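PDB 3KYZ: sensor protein PfeS from Pseudomonas aeruginosa, which acts as the membrane-bound sensor histidine kinase of the PfeR/PfeS two-component system and may activate PfeR by phosphorylation, this chain being its probably periplasmic sensor domain. Local coordinates for residues D25-A30 with G112-Q117. Sequence-based numbering, arbitrary orientation.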
ATOM      1  N   ASP A  25      -4.837  20.255   2.287  1.00 13.96           N
ATOM      2  CA  ASP A  25      -3.950  21.407   2.210  1.00 15.22           C
ATOM      3  C   ASP A  25      -2.521  21.018   2.595  1.00 13.67           C
ATOM      4  O   ASP A  25      -1.561  21.536   2.030  1.00 14.07           O
ATOM      5  CB  ASP A  25      -4.456  22.564   3.079  1.00 15.85           C
ATOM      6  CG  ASP A  25      -3.496  23.730   3.082  1.00 20.85           C
ATOM      7  OD1 ASP A  25      -3.550  24.547   2.143  1.00 25.64           O
ATOM      8  OD2 ASP A  25      -2.668  23.811   4.009  1.00 24.05           O
ATOM      9  N   TYR A  26      -2.377  20.103   3.553  1.00 13.05           N
ATOM     10  CA  TYR A  26      -1.049  19.610   3.906  1.00 11.65           C
ATOM     11  C   TYR A  26      -0.371  18.933   2.712  1.00 12.46           C
ATOM     12  O   TYR A  26       0.846  19.055   2.537  1.00 13.35           O
ATOM     13  CB  TYR A  26      -1.100  18.626   5.073  1.00 11.74           C
ATOM     14  CG  TYR A  26      -1.244  19.241   6.454  1.00 13.66           C
ATOM     15  CD1 TYR A  26      -0.570  20.416   6.805  1.00 15.64           C
ATOM     16  CD2 TYR A  26      -2.015  18.614   7.424  1.00 14.29           C
ATOM     17  CE1 TYR A  26      -0.683  20.948   8.081  1.00 15.87           C
ATOM     18  CE2 TYR A  26      -2.141  19.142   8.699  1.00 15.03           C
ATOM     19  CZ  TYR A  26      -1.473  20.307   9.024  1.00 17.53           C
ATOM     20  OH  TYR A  26      -1.584  20.818  10.296  1.00 18.67           O
ATOM     21  N   ALA A  27      -1.147  18.213   1.902  1.00 11.76           N
ATOM     22  CA  ALA A  27      -0.586  17.556   0.708  1.00 11.77           C
ATOM     23  C   ALA A  27      -0.110  18.585  -0.316  1.00 12.67           C
ATOM     24  O   ALA A  27       0.922  18.391  -0.970  1.00 12.98           O
ATOM     25  CB  ALA A  27      -1.588  16.588   0.073  1.00 12.50           C
ATOM     26  N   ARG A  28      -0.858  19.678  -0.444  1.00 12.31           N
ATOM     27  CA  ARG A  28      -0.448  20.786  -1.305  1.00 12.92           C
ATOM     28  C   ARG A  28       0.868  21.380  -0.798  1.00 12.61           C
ATOM     29  O   ARG A  28       1.793  21.625  -1.584  1.00 12.94           O
ATOM     30  CB  ARG A  28      -1.531  21.872  -1.360  1.00 16.04           C
ATOM     31  CG  ARG A  28      -1.143  23.073  -2.224  1.00 21.29           C
ATOM     32  CD  ARG A  28      -2.018  24.289  -1.950  1.00 26.55           C
ATOM     33  NE  ARG A  28      -2.001  24.693  -0.544  1.00 30.68           N
ATOM     34  CZ  ARG A  28      -1.044  25.425   0.024  1.00 31.90           C
ATOM     35  NH1 ARG A  28       0.000  25.825  -0.686  1.00 35.97           N
ATOM     36  NH2 ARG A  28      -1.124  25.749   1.310  1.00 30.97           N
ATOM     37  N   GLN A  29       0.958  21.596   0.518  1.00 13.01           N
ATOM     38  CA  GLN A  29       2.187  22.116   1.122  1.00 12.90           C
ATOM     39  C   GLN A  29       3.345  21.138   0.944  1.00 13.07           C
ATOM     40  O   GLN A  29       4.477  21.546   0.693  1.00 13.69           O
ATOM     41  CB  GLN A  29       2.008  22.384   2.617  1.00 14.12           C
ATOM     42  CG  GLN A  29       1.028  23.477   2.967  1.00 15.21           C
ATOM     43  CD  GLN A  29       1.002  23.722   4.454  1.00 17.95           C
ATOM     44  OE1 GLN A  29       2.054  23.771   5.102  1.00 21.95           O
ATOM     45  NE2 GLN A  29      -0.190  23.870   5.010  1.00 20.24           N
ATOM     46  N   ALA A  30       3.060  19.847   1.094  1.00 12.06           N
ATOM     47  CA  ALA A  30       4.079  18.812   0.919  1.00 12.39           C
ATOM     48  C   ALA A  30       4.638  18.859  -0.500  1.00 13.12           C
ATOM     49  O   ALA A  30       5.856  18.814  -0.709  1.00 12.73           O
ATOM     50  CB  ALA A  30       3.489  17.434   1.201  1.00 11.55           C
ATOM     51  N   GLY A 112       4.162  11.992  -6.502  1.00 11.47           N
ATOM     52  CA  GLY A 112       4.175  11.503  -5.143  1.00 12.57           C
ATOM     53  C   GLY A 112       2.922  11.792  -4.356  1.00 11.02           C
ATOM     54  O   GLY A 112       1.911  12.247  -4.894  1.00 11.63           O
ATOM     55  N   ARG A 113       2.992  11.500  -3.063  1.00 11.18           N
ATOM     56  CA  ARG A 113       1.851  11.682  -2.190  1.00 10.65           C
ATOM     57  C   ARG A 113       2.316  11.968  -0.775  1.00 10.45           C
ATOM     58  O   ARG A 113       3.453  11.656  -0.398  1.00 11.81           O
ATOM     59  CB  ARG A 113       0.982  10.423  -2.189  1.00 11.28           C
ATOM     60  CG  ARG A 113       1.631   9.233  -1.492  1.00 11.70           C
ATOM     61  CD  ARG A 113       0.773   7.978  -1.625  1.00 11.89           C
ATOM     62  NE  ARG A 113       0.894   7.386  -2.957  1.00 12.86           N
ATOM     63  CZ  ARG A 113       0.048   6.495  -3.473  1.00 12.76           C
ATOM     64  NH1 ARG A 113      -1.017   6.097  -2.784  1.00 14.06           N
ATOM     65  NH2 ARG A 113       0.267   6.000  -4.686  1.00 14.96           N
ATOM     66  N   LEU A 114       1.426  12.578  -0.007  1.00 10.63           N
ATOM     67  CA  LEU A 114       1.588  12.704   1.432  1.00 10.79           C
ATOM     68  C   LEU A 114       0.879  11.526   2.088  1.00 10.77           C
ATOM     69  O   LEU A 114      -0.256  11.193   1.727  1.00 13.10           O
ATOM     70  CB  LEU A 114       0.964  14.017   1.917  1.00 11.28           C
ATOM     71  CG  LEU A 114       0.878  14.202   3.438  1.00 13.59           C
ATOM     72  CD1 LEU A 114       2.261  14.266   4.048  1.00 14.82           C
ATOM     73  CD2 LEU A 114       0.091  15.461   3.785  1.00 14.79           C
ATOM     74  N   VAL A 115       1.559  10.875   3.028  1.00 10.26           N
ATOM     75  CA  VAL A 115       0.923   9.880   3.878  1.00 10.27           C
ATOM     76  C   VAL A 115       0.968  10.398   5.315  1.00 10.73           C
ATOM     77  O   VAL A 115       2.020  10.817   5.806  1.00 12.17           O
ATOM     78  CB  VAL A 115       1.618   8.507   3.786  1.00 10.77           C
ATOM     79  CG1 VAL A 115       0.952   7.506   4.742  1.00 12.62           C
ATOM     80  CG2 VAL A 115       1.572   7.992   2.356  1.00 11.60           C
ATOM     81  N   ILE A 116      -0.180  10.397   5.979  1.00 11.56           N
ATOM     82  CA  ILE A 116      -0.244  10.842   7.364  1.00 11.52           C
ATOM     83  C   ILE A 116      -1.092   9.862   8.156  1.00 11.98           C
ATOM     84  O   ILE A 116      -2.196   9.523   7.739  1.00 14.02           O
ATOM     85  CB  ILE A 116      -0.781  12.300   7.477  1.00 11.93           C
ATOM     86  CG1 ILE A 116      -0.794  12.776   8.933  1.00 13.79           C
ATOM     87  CG2 ILE A 116      -2.167  12.450   6.840  1.00 14.81           C
ATOM     88  CD1 ILE A 116      -0.910  14.295   9.047  1.00 16.16           C
ATOM     89  N   GLN A 117      -0.573   9.375   9.277  1.00 12.22           N
ATOM     90  CA  GLN A 117      -1.418   8.567  10.148  1.00 12.67           C
ATOM     91  C   GLN A 117      -2.433   9.519  10.776  1.00 12.58           C
ATOM     92  O   GLN A 117      -2.070  10.569  11.301  1.00 13.47           O
ATOM     93  CB  GLN A 117      -0.627   7.837  11.232  1.00 13.12           C
ATOM     94  CG  GLN A 117      -1.502   6.835  11.986  1.00 15.54           C
ATOM     95  CD  GLN A 117      -0.717   5.843  12.821  1.00 15.23           C
ATOM     96  OE1 GLN A 117       0.396   6.124  13.257  1.00 17.05           O
ATOM     97  NE2 GLN A 117      -1.301   4.664  13.044  1.00 17.20           N
TER
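In the core of this Cache-clan sensor domain, the first arm of the helical stretch 17-53, which turns back on itself, packs across the antiparallel sheet, and L114 of the central strand 113-117 fits against Y26, A27 and A30. The short helical and strand axes approach to 7.9 Å at an angle of 128°. With chi1 at 172° and chi2 at 64°, L114 lays its CD2 branch against the backbone of the Y26-A27 turn, 3.6 Å from Y26 CB and equally close to A27 N. Nearer the backbone, L114 CB rests 4.1 Å from A27 CB and 4.3 Å from A30 CB. The two small methyls let the strand come close, with the CA atoms of A27 and L114 5.4 Å apart. Y26 meets the leucine through CB, while its hydroxyl ties the two arms together by hydrogen bonds to K52 and E53 at the end of the returning arm. L49, on that arm, and V57 and L59 of the neighbouring strand also touch L114. On the side turned away from the strand, D25 is salt-bridged to R28, which also reaches D32, and accepts Q29 NE2. The strand's backbone bonds go to its neighbouring strands, leaving buried apolar contact to join helix and sheet here.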